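Local coordinates for 4-amino-4-deoxy-L-arabinose transferase or related glycosyltransferases of PMT family (Cupriavidus metallidurans, PDB 5EZM), which probably transfers 4-amino-4-deoxy-L-arabinose from a polyprenyl-phosphate carrier to lipid A, as a zinc-containing membrane glycosyltransferase of the GT-C fold, at residues 78-82 against 489-494; 136-141 against 361-365; 330-335 against 349-355; 483-489 against 501-507; 555-559 against 572-578. One frame throughout, in Å; residues are numbered along the deposited sequence.

Contact 1. Residues 78-82 against 489-494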
# COMPACT_ATOMS: atom_id res chain seq x y z
N ILE A 78 -2.38 -18.05 8.69
CA ILE A 78 -2.38 -16.63 9.03
C ILE A 78 -3.38 -16.37 10.15
O ILE A 78 -4.50 -16.89 10.15
CB ILE A 78 -2.72 -15.79 7.78
CG1 ILE A 78 -1.69 -16.04 6.68
CG2 ILE A 78 -2.78 -14.32 8.12
CD1 ILE A 78 -2.07 -15.40 5.35
N ARG A 79 -2.97 -15.56 11.13
CA ARG A 79 -3.82 -15.22 12.26
C ARG A 79 -3.77 -13.73 12.54
O ARG A 79 -2.73 -13.09 12.40
CB ARG A 79 -3.41 -16.01 13.51
CG ARG A 79 -3.77 -17.48 13.44
CD ARG A 79 -3.60 -18.17 14.78
NE ARG A 79 -3.92 -19.59 14.67
CZ ARG A 79 -5.12 -20.10 14.91
NH1 ARG A 79 -6.12 -19.31 15.26
NH2 ARG A 79 -5.33 -21.41 14.78
N TYR A 80 -4.92 -13.18 12.93
CA TYR A 80 -5.06 -11.77 13.29
C TYR A 80 -5.73 -11.73 14.65
O TYR A 80 -6.90 -12.11 14.78
CB TYR A 80 -5.87 -11.01 12.24
CG TYR A 80 -5.90 -9.50 12.42
CD1 TYR A 80 -4.84 -8.83 13.01
CD2 TYR A 80 -7.00 -8.76 12.01
CE1 TYR A 80 -4.86 -7.45 13.17
CE2 TYR A 80 -7.03 -7.38 12.17
CZ TYR A 80 -5.96 -6.73 12.76
OH TYR A 80 -5.99 -5.36 12.92
N ASN A 81 -4.99 -11.28 15.66
CA ASN A 81 -5.44 -11.31 17.05
C ASN A 81 -5.81 -12.73 17.46
O ASN A 81 -6.89 -13.00 17.99
CB ASN A 81 -6.59 -10.33 17.28
CG ASN A 81 -6.17 -8.89 17.03
OD1 ASN A 81 -5.62 -8.23 17.91
ND2 ASN A 81 -6.43 -8.40 15.82
N ALA A 82 -4.89 -13.66 17.18
CA ALA A 82 -4.98 -15.06 17.58
C ALA A 82 -6.07 -15.79 16.80
O ALA A 82 -6.28 -16.99 17.01
CB ALA A 82 -5.21 -15.19 19.09
N LEU A 489 -12.73 -3.65 16.82
CA LEU A 489 -11.53 -4.26 16.27
C LEU A 489 -10.48 -3.16 16.16
O LEU A 489 -10.35 -2.51 15.12
CB LEU A 489 -11.80 -4.92 14.92
CG LEU A 489 -10.61 -5.61 14.26
CD1 LEU A 489 -9.89 -6.52 15.24
CD2 LEU A 489 -11.05 -6.39 13.02
N ASP A 490 -9.76 -2.93 17.25
CA ASP A 490 -8.68 -1.95 17.24
C ASP A 490 -7.52 -2.49 16.42
O ASP A 490 -6.98 -3.56 16.73
CB ASP A 490 -8.24 -1.63 18.66
CG ASP A 490 -7.57 -0.28 18.76
OD1 ASP A 490 -7.82 0.43 19.76
OD2 ASP A 490 -6.79 0.08 17.85
N HIS A 491 -7.13 -1.77 15.37
CA HIS A 491 -6.13 -2.27 14.44
C HIS A 491 -4.71 -1.85 14.79
O HIS A 491 -3.77 -2.44 14.25
CB HIS A 491 -6.46 -1.81 13.02
CG HIS A 491 -7.69 -2.43 12.45
ND1 HIS A 491 -7.72 -3.73 11.97
CD2 HIS A 491 -8.94 -1.94 12.26
CE1 HIS A 491 -8.93 -4.00 11.52
NE2 HIS A 491 -9.69 -2.93 11.69
N THR A 492 -4.53 -0.86 15.65
CA THR A 492 -3.19 -0.35 15.95
C THR A 492 -2.76 -0.54 17.39
O THR A 492 -1.58 -0.80 17.64
CB THR A 492 -3.12 1.14 15.60
OG1 THR A 492 -4.13 1.85 16.33
CG2 THR A 492 -3.33 1.35 14.11
N LEU A 493 -3.68 -0.43 18.35
CA LEU A 493 -3.30 -0.54 19.75
C LEU A 493 -2.76 -1.92 20.13
O LEU A 493 -1.76 -1.97 20.87
CB LEU A 493 -4.48 -0.15 20.65
CG LEU A 493 -4.19 -0.15 22.15
CD1 LEU A 493 -3.15 0.91 22.49
CD2 LEU A 493 -5.46 0.09 22.95
N PRO A 494 -3.35 -3.04 19.70
CA PRO A 494 -2.74 -4.34 20.05
C PRO A 494 -1.31 -4.48 19.56
O PRO A 494 -0.49 -5.09 20.26
CB PRO A 494 -3.68 -5.36 19.41
CG PRO A 494 -4.56 -4.59 18.49
CD PRO A 494 -4.66 -3.22 19.06
O HOH W 1 -5.31 -5.64 15.65
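Tyr80 and His491 meet where a short strand that follows helix 58-72 in this GT-C protein reaches the loop before helix 493-497 of the C-terminal domain. Their side chains run at about a right angle, yet the two rings are almost coplanar, 15° apart, and touch rim to rim with neither lying over the other. This brings Tyr80 OH to His491 ND1 at 2.6 Å in a hydrogen bond whose donor could be either residue. With CG trans to its own backbone N (chi1 -172°), Tyr80 directs its ring across to the loop, and Leu489 CD2 comes obliquely to CE2 at 4.2 Å. Arg61 of helix 58-72 touches both side chains. Asn81 lies across the tyrosine, its ND2 3.2 Å above the plane of the Tyr80 ring and offset toward the rim. That amide suits a buried seam because both ends are used: OD1 accepts from Leu501 N and packs on the Pro494 ring, while ND2 donates a hydrogen bond to a water. On the loop side, Asp490 leaves the backbone pointing away from the strand. OD2 receives Thr492 N and Leu493 N from the same face, capping the start of the helix, and OD1 forms a salt bridge with Arg565. The water joins the two sides: it accepts from Asn81 ND2 at 3.0 Å and donates to Asp490 O at 2.9 Å, with a weak link to Tyr80 OH.

Contact 2. Residues 136-141 against 361-365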
# COMPACT_ATOMS: atom_id res chain seq x y z
N ARG A 136 17.89 7.67 -21.73
CA ARG A 136 17.23 8.92 -21.36
C ARG A 136 15.77 8.68 -20.98
O ARG A 136 15.30 9.14 -19.93
CB ARG A 136 17.33 9.92 -22.52
CG ARG A 136 17.07 11.37 -22.13
CD ARG A 136 17.27 12.31 -23.32
NE ARG A 136 16.18 13.27 -23.44
CZ ARG A 136 16.25 14.55 -23.05
NH1 ARG A 136 17.37 15.02 -22.52
NH2 ARG A 136 15.20 15.34 -23.20
N ALA A 137 15.04 7.92 -21.81
CA ALA A 137 13.66 7.59 -21.50
C ALA A 137 13.55 6.83 -20.18
O ALA A 137 12.61 7.04 -19.41
CB ALA A 137 13.04 6.78 -22.64
N ALA A 138 14.52 5.94 -19.91
CA ALA A 138 14.51 5.21 -18.65
C ALA A 138 14.66 6.16 -17.47
O ALA A 138 13.97 6.02 -16.45
CB ALA A 138 15.62 4.17 -18.64
N ALA A 139 15.56 7.14 -17.58
CA ALA A 139 15.69 8.15 -16.54
C ALA A 139 14.37 8.88 -16.34
O ALA A 139 13.92 9.06 -15.20
CB ALA A 139 16.80 9.14 -16.90
N PHE A 140 13.71 9.26 -17.43
CA PHE A 140 12.41 9.90 -17.29
C PHE A 140 11.39 8.98 -16.62
O PHE A 140 10.49 9.46 -15.92
CB PHE A 140 11.91 10.37 -18.66
CG PHE A 140 12.61 11.60 -19.16
CD1 PHE A 140 12.58 12.77 -18.42
CD2 PHE A 140 13.28 11.58 -20.37
CE1 PHE A 140 13.23 13.90 -18.88
CE2 PHE A 140 13.93 12.71 -20.83
CZ PHE A 140 13.90 13.88 -20.08
N THR A 141 11.52 7.66 -16.81
CA THR A 141 10.60 6.74 -16.16
C THR A 141 10.86 6.69 -14.65
O THR A 141 9.91 6.71 -13.86
CB THR A 141 10.72 5.35 -16.78
OG1 THR A 141 9.99 5.31 -18.01
CG2 THR A 141 10.18 4.27 -15.85
N GLY A 361 7.95 8.06 -19.33
CA GLY A 361 9.34 8.05 -19.74
C GLY A 361 9.53 8.35 -21.21
O GLY A 361 10.46 9.06 -21.60
N VAL A 362 8.63 7.83 -22.06
CA VAL A 362 8.81 8.11 -23.48
C VAL A 362 8.23 9.48 -23.83
O VAL A 362 8.81 10.21 -24.63
CB VAL A 362 8.21 6.98 -24.35
CG1 VAL A 362 8.72 5.64 -23.88
CG2 VAL A 362 6.70 7.00 -24.34
N ALA A 363 7.12 9.87 -23.19
CA ALA A 363 6.52 11.16 -23.52
C ALA A 363 7.48 12.29 -23.18
O ALA A 363 7.83 13.10 -24.05
CB ALA A 363 5.20 11.33 -22.78
N LEU A 364 7.96 12.33 -21.94
CA LEU A 364 8.97 13.30 -21.55
C LEU A 364 10.19 13.22 -22.46
O LEU A 364 10.85 14.23 -22.71
CB LEU A 364 9.38 13.09 -20.09
CG LEU A 364 8.25 13.16 -19.05
CD1 LEU A 364 8.72 12.70 -17.68
CD2 LEU A 364 7.67 14.56 -18.98
N ASP A 365 10.48 12.03 -22.99
CA ASP A 365 11.66 11.88 -23.83
C ASP A 365 11.54 12.64 -25.14
O ASP A 365 12.57 12.98 -25.74
CB ASP A 365 11.93 10.40 -24.11
CG ASP A 365 13.27 10.17 -24.77
OD1 ASP A 365 14.19 10.97 -24.53
OD2 ASP A 365 13.39 9.18 -25.53
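Helix segments 136-141 and 361-365 pass with their axes 7.5 Å apart at 118°, and Thr141 CA lies only 4.0 Å from Gly361 CA. Glycine suits this crossing because it has no side chain on the side facing the other helix. Gly361 CA can therefore lie against Ala137 O at 3.4 Å and against Thr141 OG1 at 3.3 Å. The small Ala137 allows the close approach, its CB lying against Gly361 O, and the hydroxyl of Thr141 is satisfied by a hydrogen bond with Gly357 O, one turn earlier on the partner helix. Phe140 fills the next part of the interface. Leu364 CB sits over one face of its ring in a CH-pi contact, 3.9 Å from the centroid, while Asp365 CA approaches obliquely. At the outer end, Arg136 reaches Asp365 in a salt bridge, NE to OD1 at 3.2 Å. The carboxylate oxygen is met in the guanidinium plane, although the two flat groups are turned 41° from each other. A bend at chi3 (134°) swings the guanidinium back beside Phe140, whose CE2 lies over the rim of its face, so that the ring edge probably steadies the arginine as well as the charge. The contact joins helices 135-147 and 352-365, both in segments predicted to cross the membrane. Helix 435-456 packs on Arg136 and Phe140, helix 112-133 on Thr141 and Val362, and helix 303-310 on Val362 and Ala363.

Contact 3. Residues 330-335 against 349-355. With DSL (mono-trans, octa-cis decaprenyl-phosphate), chain C.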
# COMPACT_ATOMS: atom_id res chain seq x y z
N TRP A 330 -2.15 -2.30 -20.49
CA TRP A 330 -2.04 -2.62 -19.07
C TRP A 330 -2.83 -1.62 -18.23
O TRP A 330 -3.79 -1.98 -17.54
CB TRP A 330 -0.56 -2.64 -18.67
CG TRP A 330 -0.27 -3.01 -17.26
CD1 TRP A 330 -0.28 -2.19 -16.17
CD2 TRP A 330 0.11 -4.31 -16.78
NE1 TRP A 330 0.06 -2.90 -15.04
CE2 TRP A 330 0.30 -4.20 -15.39
CE3 TRP A 330 0.30 -5.55 -17.39
CZ2 TRP A 330 0.67 -5.28 -14.60
CZ3 TRP A 330 0.67 -6.62 -16.60
CH2 TRP A 330 0.85 -6.48 -15.23
N ALA A 331 -2.46 -0.34 -18.33
CA ALA A 331 -3.09 0.69 -17.51
C ALA A 331 -4.58 0.80 -17.78
O ALA A 331 -5.40 0.82 -16.85
CB ALA A 331 -2.40 2.04 -17.75
N ILE A 332 -4.97 0.86 -19.06
CA ILE A 332 -6.37 1.07 -19.41
C ILE A 332 -7.21 -0.15 -19.01
O ILE A 332 -8.27 -0.01 -18.40
CB ILE A 332 -6.52 1.39 -20.90
CG1 ILE A 332 -5.80 2.69 -21.25
CG2 ILE A 332 -7.99 1.48 -21.29
CD1 ILE A 332 -5.68 2.95 -22.74
N ALA A 333 -6.73 -1.35 -19.36
CA ALA A 333 -7.50 -2.56 -19.07
C ALA A 333 -7.68 -2.75 -17.57
O ALA A 333 -8.79 -3.04 -17.10
CB ALA A 333 -6.81 -3.77 -19.68
N ILE A 334 -6.61 -2.59 -16.79
CA ILE A 334 -6.74 -2.74 -15.34
C ILE A 334 -7.64 -1.65 -14.77
O ILE A 334 -8.47 -1.91 -13.88
CB ILE A 334 -5.35 -2.75 -14.69
CG1 ILE A 334 -4.59 -4.01 -15.10
CG2 ILE A 334 -5.46 -2.68 -13.18
CD1 ILE A 334 -3.17 -4.07 -14.59
N PHE A 335 -7.52 -0.43 -15.29
CA PHE A 335 -8.36 0.67 -14.82
C PHE A 335 -9.84 0.37 -15.04
O PHE A 335 -10.65 0.51 -14.11
CB PHE A 335 -7.97 1.97 -15.54
CG PHE A 335 -8.79 3.16 -15.12
CD1 PHE A 335 -8.41 3.92 -14.03
CD2 PHE A 335 -9.93 3.51 -15.81
CE1 PHE A 335 -9.16 5.02 -13.64
CE2 PHE A 335 -10.69 4.61 -15.43
CZ PHE A 335 -10.30 5.36 -14.34
N ILE A 349 -6.07 0.41 -7.78
CA ILE A 349 -5.61 1.01 -9.03
C ILE A 349 -4.11 1.22 -9.08
O ILE A 349 -3.58 1.59 -10.14
CB ILE A 349 -6.36 2.34 -9.28
CG1 ILE A 349 -6.55 2.56 -10.78
CG2 ILE A 349 -5.62 3.51 -8.67
CD1 ILE A 349 -7.17 1.38 -11.48
N VAL A 350 -3.39 0.97 -7.97
CA VAL A 350 -1.95 1.24 -7.95
C VAL A 350 -1.18 0.48 -9.03
O VAL A 350 -0.27 1.08 -9.63
CB VAL A 350 -1.39 1.00 -6.54
CG1 VAL A 350 0.11 1.22 -6.52
CG2 VAL A 350 -2.07 1.94 -5.54
N PRO A 351 -1.46 -0.79 -9.33
CA PRO A 351 -0.66 -1.50 -10.35
C PRO A 351 -0.61 -0.83 -11.73
O PRO A 351 0.22 -1.23 -12.55
CB PRO A 351 -1.34 -2.87 -10.44
CG PRO A 351 -1.86 -3.09 -9.09
CD PRO A 351 -2.32 -1.74 -8.60
N VAL A 352 -1.46 0.17 -12.01
CA VAL A 352 -1.36 0.83 -13.31
C VAL A 352 -0.24 1.86 -13.35
O VAL A 352 0.20 2.24 -14.44
CB VAL A 352 -2.69 1.51 -13.71
CG1 VAL A 352 -3.86 0.58 -13.46
CG2 VAL A 352 -2.87 2.83 -12.97
N ILE A 353 0.24 2.31 -12.19
CA ILE A 353 1.21 3.41 -12.16
C ILE A 353 2.52 3.04 -12.86
O ILE A 353 3.01 3.86 -13.66
CB ILE A 353 1.42 3.89 -10.72
CG1 ILE A 353 0.10 4.37 -10.12
CG2 ILE A 353 2.46 5.00 -10.67
CD1 ILE A 353 -0.52 5.54 -10.86
N PRO A 354 3.15 1.88 -12.60
CA PRO A 354 4.41 1.58 -13.31
C PRO A 354 4.29 1.68 -14.82
O PRO A 354 5.14 2.32 -15.46
CB PRO A 354 4.73 0.15 -12.85
CG PRO A 354 4.07 0.02 -11.54
CD PRO A 354 2.80 0.81 -11.65
N ALA A 355 3.25 1.08 -15.40
CA ALA A 355 3.04 1.19 -16.84
C ALA A 355 2.97 2.65 -17.27
O ALA A 355 3.67 3.07 -18.20
CB ALA A 355 1.76 0.45 -17.24
C21 DSL C . 0.61 -8.10 -20.11
C22 DSL C . 1.47 -9.18 -19.49
C23 DSL C . 2.63 -8.79 -18.58
C24 DSL C . 1.21 -10.47 -19.74
C25 DSL C . 2.09 -11.59 -19.10
C26 DSL C . 1.14 -12.69 -18.56
C27 DSL C . 1.52 -14.07 -19.20
C28 DSL C . 2.96 -14.32 -19.72
C29 DSL C . 0.59 -15.04 -19.30
C30 DSL C . -0.85 -14.79 -18.78
C31 DSL C . -1.87 -15.67 -19.58
C32 DSL C . -2.77 -16.49 -18.58
C33 DSL C . -2.23 -17.79 -17.96
C34 DSL C . -4.02 -16.07 -18.29
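Trp330 extends toward Pro351 because its CG stands trans to the backbone N (chi1 -177°) and the indole is turned nearly perpendicular to the CA-CB-CG plane (chi2 -84°). NE1 then donates to Pro351 O at 3.0 Å, close to straight at 163°. The oxygen lies in the indole plane, but the N-H comes from above the carbonyl plane. The bond joins two successive helices of the GT-C membrane domain, 323-339 and 352-365, at the type I beta turn from Ile349 to Val352 that leads into the second. Apolar residues, mostly small or branched, fill the rest, as suits a buried seam between transmembrane helices. Ala355 CB approaches Trp330 CD1 obliquely at 3.5 Å, Ala331 CB meets Val352 CB, and the side chains of Ile334 and Val352 slide past each other in opposite directions, CG2 to CG1 at 3.6 Å. At the far end Ile349 CD1 reaches Phe335 CD1 at 3.8 Å. Within its own helix, Ile334 CD1 lies over one indole face, toward its rim, and would hinder rotation of the ring. Helices 160-178 and 209-224 touch Trp330 through Met168 and Val217. Its six-membered ring borders the bound decaprenyl-phosphate tail: Trp330 CZ3 lies 3.5 Å from C23 of that lipid.

Contact 4. Residues 483-489 against 501-507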
# COMPACT_ATOMS: atom_id res chain seq x y z
N LEU A 483 -7.20 -9.00 26.93
CA LEU A 483 -7.52 -7.64 26.54
C LEU A 483 -8.73 -7.74 25.61
O LEU A 483 -8.59 -7.89 24.39
CB LEU A 483 -6.34 -6.94 25.88
CG LEU A 483 -6.61 -5.53 25.37
CD1 LEU A 483 -6.98 -4.59 26.52
CD2 LEU A 483 -5.42 -4.99 24.59
N TYR A 484 -9.92 -7.67 26.20
CA TYR A 484 -11.15 -7.86 25.43
C TYR A 484 -11.38 -6.69 24.49
O TYR A 484 -11.21 -5.52 24.85
CB TYR A 484 -12.34 -8.00 26.36
CG TYR A 484 -12.28 -9.20 27.29
CD1 TYR A 484 -12.52 -10.48 26.81
CD2 TYR A 484 -11.99 -9.04 28.63
CE1 TYR A 484 -12.47 -11.57 27.65
CE2 TYR A 484 -11.93 -10.13 29.48
CZ TYR A 484 -12.17 -11.39 28.98
OH TYR A 484 -12.12 -12.47 29.83
N GLY A 485 -11.77 -7.00 23.26
CA GLY A 485 -12.23 -6.00 22.33
C GLY A 485 -13.74 -6.00 22.27
O GLY A 485 -14.34 -6.81 21.56
N VAL A 486 -14.37 -5.10 23.03
CA VAL A 486 -15.82 -5.10 23.18
C VAL A 486 -16.46 -4.46 21.96
O VAL A 486 -16.64 -3.24 21.91
CB VAL A 486 -16.24 -4.38 24.47
CG1 VAL A 486 -17.72 -4.60 24.75
CG2 VAL A 486 -15.39 -4.86 25.64
N GLN A 487 -16.80 -5.28 20.97
CA GLN A 487 -17.37 -4.81 19.71
C GLN A 487 -16.52 -3.72 19.08
O GLN A 487 -17.03 -2.71 18.57
CB GLN A 487 -18.82 -4.35 19.90
CG GLN A 487 -19.78 -5.49 20.20
CD GLN A 487 -21.22 -5.03 20.26
OE1 GLN A 487 -21.51 -3.88 20.58
NE2 GLN A 487 -22.14 -5.93 19.94
N MET A 488 -15.20 -3.91 19.12
CA MET A 488 -14.26 -2.95 18.56
C MET A 488 -13.02 -3.69 18.12
O MET A 488 -12.34 -4.31 18.95
CB MET A 488 -13.91 -1.86 19.58
CG MET A 488 -12.64 -1.09 19.23
SD MET A 488 -12.44 0.45 20.15
CE MET A 488 -13.51 1.55 19.23
N LEU A 489 -12.73 -3.65 16.82
CA LEU A 489 -11.53 -4.26 16.27
C LEU A 489 -10.48 -3.16 16.16
O LEU A 489 -10.35 -2.51 15.12
CB LEU A 489 -11.80 -4.92 14.92
CG LEU A 489 -10.61 -5.61 14.26
CD1 LEU A 489 -9.89 -6.52 15.24
CD2 LEU A 489 -11.05 -6.39 13.02
N LEU A 501 -5.94 -8.91 20.92
CA LEU A 501 -7.27 -8.69 21.46
C LEU A 501 -8.03 -10.01 21.54
O LEU A 501 -7.91 -10.87 20.66
CB LEU A 501 -8.06 -7.72 20.57
CG LEU A 501 -7.68 -6.24 20.55
CD1 LEU A 501 -8.55 -5.51 19.56
CD2 LEU A 501 -7.83 -5.64 21.94
N MET A 502 -8.83 -10.16 22.59
CA MET A 502 -9.81 -11.23 22.66
C MET A 502 -11.15 -10.65 22.24
O MET A 502 -11.78 -9.91 22.99
CB MET A 502 -9.89 -11.85 24.06
CG MET A 502 -10.97 -12.91 24.16
SD MET A 502 -10.78 -13.96 25.61
CE MET A 502 -9.15 -14.64 25.29
N MET A 503 -11.58 -10.99 21.02
CA MET A 503 -12.74 -10.35 20.43
C MET A 503 -14.01 -10.69 21.20
O MET A 503 -14.25 -11.85 21.56
CB MET A 503 -12.88 -10.77 18.97
CG MET A 503 -11.78 -10.22 18.07
SD MET A 503 -11.62 -8.43 18.22
CE MET A 503 -13.22 -7.88 17.62
N VAL A 504 -14.82 -9.67 21.46
CA VAL A 504 -16.08 -9.79 22.18
C VAL A 504 -17.19 -9.27 21.28
O VAL A 504 -17.14 -8.13 20.82
CB VAL A 504 -16.06 -9.02 23.51
CG1 VAL A 504 -17.43 -9.02 24.15
CG2 VAL A 504 -15.02 -9.61 24.45
N GLY A 505 -18.19 -10.11 21.03
CA GLY A 505 -19.30 -9.72 20.18
C GLY A 505 -18.93 -9.68 18.71
O GLY A 505 -18.19 -10.54 18.23
N GLN A 506 -19.45 -8.68 17.99
CA GLN A 506 -19.21 -8.57 16.56
C GLN A 506 -17.72 -8.41 16.27
O GLN A 506 -17.12 -7.39 16.60
CB GLN A 506 -20.00 -7.40 15.97
CG GLN A 506 -21.51 -7.47 16.18
CD GLN A 506 -22.20 -8.40 15.20
OE1 GLN A 506 -21.63 -9.39 14.74
NE2 GLN A 506 -23.45 -8.09 14.87
N ALA A 507 -17.13 -9.42 15.64
CA ALA A 507 -15.70 -9.46 15.38
C ALA A 507 -15.32 -8.81 14.05
O ALA A 507 -14.14 -8.81 13.70
CB ALA A 507 -15.19 -10.90 15.41
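Tyr484 pairs with Met502, Gly485 with Met503 and Val486 with Val504 as parallel strands of a beta-alpha-beta unit, with helix 493-497 between them in the chain. Four backbone hydrogen bonds join them. Met502 N donates to Leu483 O at 2.9 Å, and Gly485 N to Met502 O. Val504 N then reaches Gly485 O, and Gln487 N reaches Val504 O. Among the side chains, Tyr484 and Met502 run side by side, pointing the same way, in an oblique Met-aromatic contact with SD 4.7 Å from the ring centroid. On the same face Val504 CG2 packs on Tyr484 CD1 at 3.5 Å, while Phe528 of helix 525-534 meets the tyrosine ring edge-to-face. On the other face Gly485 leaves room for Met503, whose bent chain carries SD to Leu489 CD1 at 3.9 Å. At the start of the paired strands, Leu483 CD2 meets Leu501 CD2 at 3.6 Å. The backbone bonds thus fix the register, while thioethers and branched methyls supply mainly apolar packing between the strands.

Contact 5. Residues 555-559 against 572-578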
# COMPACT_ATOMS: atom_id res chain seq x y z
N SER A 555 -19.73 -2.13 36.43
CA SER A 555 -18.80 -1.09 36.86
C SER A 555 -17.40 -1.44 36.39
O SER A 555 -16.94 -2.57 36.55
CB SER A 555 -18.83 -0.93 38.38
OG SER A 555 -18.32 -2.08 39.03
N MET A 556 -16.73 -0.46 35.79
CA MET A 556 -15.41 -0.65 35.22
C MET A 556 -14.54 0.56 35.52
O MET A 556 -15.03 1.70 35.51
CB MET A 556 -15.50 -0.88 33.70
CG MET A 556 -16.66 -0.16 33.06
SD MET A 556 -17.00 -0.70 31.38
CE MET A 556 -18.54 0.18 31.09
N TYR A 557 -13.27 0.31 35.80
CA TYR A 557 -12.32 1.35 36.19
C TYR A 557 -11.45 1.70 34.99
O TYR A 557 -10.84 0.82 34.37
CB TYR A 557 -11.47 0.88 37.37
CG TYR A 557 -12.32 0.43 38.54
CD1 TYR A 557 -12.69 1.32 39.54
CD2 TYR A 557 -12.79 -0.88 38.63
CE1 TYR A 557 -13.47 0.92 40.60
CE2 TYR A 557 -13.58 -1.29 39.68
CZ TYR A 557 -13.91 -0.39 40.67
OH TYR A 557 -14.70 -0.79 41.72
N VAL A 558 -11.40 2.99 34.66
CA VAL A 558 -10.79 3.45 33.42
C VAL A 558 -9.27 3.41 33.56
O VAL A 558 -8.70 4.05 34.45
CB VAL A 558 -11.27 4.86 33.06
CG1 VAL A 558 -10.75 5.26 31.70
CG2 VAL A 558 -12.79 4.93 33.10
N VAL A 559 -8.62 2.68 32.66
CA VAL A 559 -7.16 2.64 32.64
C VAL A 559 -6.59 3.77 31.78
O VAL A 559 -5.69 4.49 32.20
CB VAL A 559 -6.66 1.27 32.15
CG1 VAL A 559 -5.14 1.19 32.24
CG2 VAL A 559 -7.30 0.15 32.94
N ALA A 572 -9.98 -2.62 40.55
CA ALA A 572 -9.57 -1.23 40.74
C ALA A 572 -8.05 -1.08 40.76
O ALA A 572 -7.53 -0.02 40.41
CB ALA A 572 -10.17 -0.68 42.03
N SER A 573 -7.33 -2.13 41.15
CA SER A 573 -5.87 -2.05 41.27
C SER A 573 -5.16 -2.01 39.92
O SER A 573 -3.93 -1.85 39.90
CB SER A 573 -5.36 -3.23 42.10
OG SER A 573 -5.83 -4.46 41.57
N LEU A 574 -5.87 -2.15 38.80
CA LEU A 574 -5.26 -2.06 37.48
C LEU A 574 -5.50 -0.71 36.82
O LEU A 574 -5.39 -0.59 35.59
CB LEU A 574 -5.77 -3.19 36.58
CG LEU A 574 -5.26 -4.60 36.88
CD1 LEU A 574 -5.86 -5.60 35.91
CD2 LEU A 574 -3.74 -4.65 36.83
N ALA A 575 -5.82 0.32 37.60
CA ALA A 575 -6.10 1.64 37.06
C ALA A 575 -5.73 2.70 38.09
O ALA A 575 -5.44 2.39 39.25
CB ALA A 575 -7.57 1.77 36.65
N GLY A 576 -5.74 3.96 37.65
CA GLY A 576 -5.50 5.07 38.54
C GLY A 576 -6.64 5.27 39.51
O GLY A 576 -7.73 4.72 39.34
N PRO A 577 -6.42 6.06 40.56
CA PRO A 577 -7.47 6.28 41.56
C PRO A 577 -8.70 6.95 40.95
O PRO A 577 -8.58 7.89 40.16
CB PRO A 577 -6.80 7.17 42.61
CG PRO A 577 -5.60 7.76 41.93
CD PRO A 577 -5.16 6.74 40.93
N GLN A 578 -9.87 6.44 41.30
CA GLN A 578 -11.13 6.92 40.74
C GLN A 578 -12.25 6.95 41.79
O GLN A 578 -12.18 6.29 42.82
CB GLN A 578 -11.56 6.05 39.56
CG GLN A 578 -10.53 5.92 38.46
CD GLN A 578 -10.82 4.79 37.52
OE1 GLN A 578 -11.96 4.34 37.41
NE2 GLN A 578 -9.79 4.31 36.83
OXT GLN A 578 -13.26 7.63 41.61
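Tyr557 lays one face of its ring on Ala572, whose CB stands over the centre in a CH-pi contact, 3.9 Å from the centroid and 8° off the normal. A methyl fits there because it is small enough to let the backbone N of Ala572 also lie over that ring. Gln578 approaches the same tyrosine from another side, OE1 at the ring's edge and the amide plane 46° from the ring. The amide oxygen also takes a weak hydrogen bond from Val558 N, at 3.1 Å. Further along, Ala575 CB touches Val558 O at 3.4 Å, and Val559 CG2 packs against Ala575 CB at 4.1 Å and comes near Leu574 O. Tyr557, Val558 and Val559 lie on strand 557-561, one of the two outermost strands of the mixed sheet in the C-terminal domain; after strand 566-569 the chain passes through a short 3-10 segment and bends back across them. Tyr557 and Val559 are held in that hairpin by backbone bonds to Ala569 and Val567, which fits Val558 N being available to the tail. Gln578 reaches it through a chain extended beyond CG (chi2 165°), and Gln578 NE2 turns back weakly to Gly576 O at 3.3 Å. The 3-10 turn is closed loosely by a weak bond from Ala575 N to Ala572 O. Behind the strand, Met556 packs on Tyr547 and Leu550 of helix 544-550, while Leu574 rests on Ala569.

Overall arrangement
Contact 1 opens first, at 78-82, and closes only at 489-494, so its long loop holds most of the membrane helices. Nested inside is contact 2, between 136-141 and 361-365, and inside that contact 3, a local closure between neighbouring helices; both use helix 352-365. Contact 4 crosses contact 1: its segments alternate with those of contact 1, and they share Leu489 and touch. Contact 5 follows in series at the C terminus, on the same sheet as contact 4. Contacts 2 and 3 thus bind the transmembrane bundle, contacts 4 and 5 the C-terminal domain, and contact 1 joins that domain to the chain near helix 58-72.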